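Side-chain contact in beta-catenin homolog sys-1 (Caenorhabditis elegans, PDB 3C2G), which acts as a transcriptional coregulator in the Wnt signalling asymmetry pathway, binding the TCF factor POP-1 directly to switch target genes on or off: residues 71-74 with 75-79. Numbering follows the deposited sequence.
Sequences ISYY and AQLWY
W78 lies one helical turn beyond Y74, and its indole folds back along the helix and lies aslant against the Y74 side chain. Its CG sits anti to its own carbonyl carbon (chi1 -57°), which turns the ring toward the preceding turn. Followed outward from the backbone, CB and CG first meet the carbonyl oxygen of Y74, which rests over one face of the indole while accepting the backbone N-H of W78 (N to O 2.9 Å). Farther out, the six-membered ring receives CB of Y74 almost squarely over its face, a CH-pi contact of 3.9 Å to the centroid. CZ2 comes within 3.4 Å of CD1 of Y74; the two aromatic planes are inclined at 35°, an oblique pairing. The indole N-H is used outside this pair, NE1 donating to the carbonyl of G61, so a tryptophan here offers both a broad apolar surface and one N-H. Replacing the indole with an alanine is likely to leave the G61 carbonyl without its donor and open a gap beside CB and CD1 of Y74.

Y73 and L77 point the same way side by side, CD2 of L77 4.1 Å from CE2 of Y73. Tyrosine suits this buried site: its ring packs on R23 and L24 of helix 20-37 while its hydroxyl bonds to P20 O; branched L77 fills in beside the ring, against A27. Such i to i+4 contacts are a feature of alpha helices; with Y73, A75 and L77 buried and Q76 exposed, this one is amphipathic, packed near the N-terminal end of the armadillo domain.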
ATOM      1  N   ILE A  71     -20.963 -36.362  23.369  1.00 56.60           N
ATOM      2  CA  ILE A  71     -20.048 -35.568  22.560  1.00 55.02           C
ATOM      3  C   ILE A  71     -18.768 -36.353  22.280  1.00 53.62           C
ATOM      4  O   ILE A  71     -18.198 -36.251  21.190  1.00 53.22           O
ATOM      5  CB  ILE A  71     -19.735 -34.223  23.264  1.00 55.27           C
ATOM      6  CG1 ILE A  71     -20.992 -33.346  23.311  1.00 56.49           C
ATOM      7  CG2 ILE A  71     -18.615 -33.476  22.567  1.00 55.20           C
ATOM      8  CD1 ILE A  71     -21.094 -32.458  24.555  1.00 58.34           C
ATOM      9  N   SER A  72     -18.347 -37.154  23.258  1.00 52.17           N
ATOM     10  CA  SER A  72     -17.144 -37.992  23.147  1.00 51.09           C
ATOM     11  C   SER A  72     -17.232 -38.867  21.911  1.00 49.20           C
ATOM     12  O   SER A  72     -16.245 -39.060  21.198  1.00 48.73           O
ATOM     13  CB  SER A  72     -16.985 -38.899  24.377  1.00 51.37           C
ATOM     14  OG  SER A  72     -17.817 -38.476  25.449  1.00 53.70           O
ATOM     15  N   TYR A  73     -18.422 -39.408  21.675  1.00 47.60           N
ATOM     16  CA  TYR A  73     -18.637 -40.277  20.534  1.00 46.17           C
ATOM     17  C   TYR A  73     -18.464 -39.501  19.227  1.00 44.98           C
ATOM     18  O   TYR A  73     -17.684 -39.894  18.362  1.00 44.59           O
ATOM     19  CB  TYR A  73     -20.018 -40.955  20.582  1.00 45.98           C
ATOM     20  CG  TYR A  73     -20.329 -41.628  19.270  1.00 45.34           C
ATOM     21  CD1 TYR A  73     -19.776 -42.869  18.959  1.00 44.81           C
ATOM     22  CD2 TYR A  73     -21.115 -40.990  18.310  1.00 45.12           C
ATOM     23  CE1 TYR A  73     -20.023 -43.476  17.740  1.00 44.89           C
ATOM     24  CE2 TYR A  73     -21.367 -41.585  17.085  1.00 45.88           C
ATOM     25  CZ  TYR A  73     -20.821 -42.831  16.809  1.00 45.26           C
ATOM     26  OH  TYR A  73     -21.064 -43.417  15.595  1.00 44.52           O
ATOM     27  N   TYR A  74     -19.194 -38.400  19.098  1.00 44.10           N
ATOM     28  CA  TYR A  74     -19.167 -37.613  17.876  1.00 44.16           C
ATOM     29  C   TYR A  74     -17.783 -37.045  17.559  1.00 43.58           C
ATOM     30  O   TYR A  74     -17.376 -37.027  16.396  1.00 44.17           O
ATOM     31  CB  TYR A  74     -20.202 -36.493  17.933  1.00 44.92           C
ATOM     32  CG  TYR A  74     -21.632 -36.926  17.711  1.00 45.41           C
ATOM     33  CD1 TYR A  74     -22.044 -37.465  16.486  1.00 45.27           C
ATOM     34  CD2 TYR A  74     -22.588 -36.760  18.713  1.00 46.99           C
ATOM     35  CE1 TYR A  74     -23.375 -37.845  16.270  1.00 44.63           C
ATOM     36  CE2 TYR A  74     -23.923 -37.133  18.512  1.00 47.26           C
ATOM     37  CZ  TYR A  74     -24.307 -37.677  17.288  1.00 46.77           C
ATOM     38  OH  TYR A  74     -25.624 -38.047  17.096  1.00 47.15           O
ATOM     39  N   ALA A  75     -17.055 -36.601  18.581  1.00 42.43           N
ATOM     40  CA  ALA A  75     -15.689 -36.097  18.379  1.00 41.70           C
ATOM     41  C   ALA A  75     -14.778 -37.170  17.815  1.00 41.27           C
ATOM     42  O   ALA A  75     -13.917 -36.892  16.976  1.00 41.72           O
ATOM     43  CB  ALA A  75     -15.113 -35.547  19.665  1.00 41.15           C
ATOM     44  N   GLN A  76     -14.974 -38.403  18.270  1.00 40.33           N
ATOM     45  CA  GLN A  76     -14.133 -39.500  17.816  1.00 39.45           C
ATOM     46  C   GLN A  76     -14.452 -39.927  16.378  1.00 37.36           C
ATOM     47  O   GLN A  76     -13.546 -40.146  15.569  1.00 37.33           O
ATOM     48  CB  GLN A  76     -14.207 -40.678  18.788  1.00 40.34           C
ATOM     49  CG  GLN A  76     -12.972 -41.559  18.721  1.00 44.62           C
ATOM     50  CD  GLN A  76     -13.022 -42.732  19.668  1.00 51.03           C
ATOM     51  OE1 GLN A  76     -13.619 -42.663  20.754  1.00 53.60           O
ATOM     52  NE2 GLN A  76     -12.396 -43.829  19.263  1.00 53.11           N
ATOM     53  N   LEU A  77     -15.736 -40.022  16.062  1.00 35.47           N
ATOM     54  CA  LEU A  77     -16.172 -40.351  14.710  1.00 34.32           C
ATOM     55  C   LEU A  77     -15.691 -39.287  13.739  1.00 34.50           C
ATOM     56  O   LEU A  77     -14.958 -39.595  12.791  1.00 34.24           O
ATOM     57  CB  LEU A  77     -17.701 -40.498  14.654  1.00 34.33           C
ATOM     58  CG  LEU A  77     -18.373 -40.702  13.294  1.00 32.41           C
ATOM     59  CD1 LEU A  77     -18.012 -42.040  12.680  1.00 32.85           C
ATOM     60  CD2 LEU A  77     -19.872 -40.584  13.446  1.00 32.85           C
ATOM     61  N   TRP A  78     -16.078 -38.036  14.009  1.00 34.30           N
ATOM     62  CA  TRP A  78     -15.715 -36.889  13.160  1.00 34.56           C
ATOM     63  C   TRP A  78     -14.207 -36.665  13.035  1.00 35.37           C
ATOM     64  O   TRP A  78     -13.716 -36.313  11.958  1.00 35.97           O
ATOM     65  CB  TRP A  78     -16.417 -35.612  13.627  1.00 33.65           C
ATOM     66  CG  TRP A  78     -17.932 -35.729  13.656  1.00 33.32           C
ATOM     67  CD1 TRP A  78     -18.705 -36.679  13.024  1.00 32.94           C
ATOM     68  CD2 TRP A  78     -18.849 -34.851  14.319  1.00 32.18           C
ATOM     69  NE1 TRP A  78     -20.040 -36.445  13.269  1.00 32.68           N
ATOM     70  CE2 TRP A  78     -20.159 -35.328  14.051  1.00 31.50           C
ATOM     71  CE3 TRP A  78     -18.696 -33.708  15.108  1.00 32.72           C
ATOM     72  CZ2 TRP A  78     -21.300 -34.709  14.559  1.00 32.59           C
ATOM     73  CZ3 TRP A  78     -19.836 -33.085  15.617  1.00 33.30           C
ATOM     74  CH2 TRP A  78     -21.124 -33.586  15.334  1.00 33.74           C
ATOM     75  N   TYR A  79     -13.456 -36.898  14.109  1.00 35.71           N
ATOM     76  CA  TYR A  79     -12.016 -36.735  14.011  1.00 36.22           C
ATOM     77  C   TYR A  79     -11.456 -37.637  12.926  1.00 36.99           C
ATOM     78  O   TYR A  79     -10.551 -37.235  12.193  1.00 37.60           O
ATOM     79  CB  TYR A  79     -11.308 -36.993  15.338  1.00 36.48           C
ATOM     80  CG  TYR A  79      -9.814 -36.768  15.249  1.00 37.14           C
ATOM     81  CD1 TYR A  79      -9.270 -35.496  15.449  1.00 35.84           C
ATOM     82  CD2 TYR A  79      -8.944 -37.819  14.941  1.00 36.71           C
ATOM     83  CE1 TYR A  79      -7.895 -35.277  15.350  1.00 35.99           C
ATOM     84  CE2 TYR A  79      -7.560 -37.607  14.843  1.00 36.81           C
ATOM     85  CZ  TYR A  79      -7.049 -36.333  15.053  1.00 36.91           C
ATOM     86  OH  TYR A  79      -5.688 -36.110  14.974  1.00 39.84           O
TER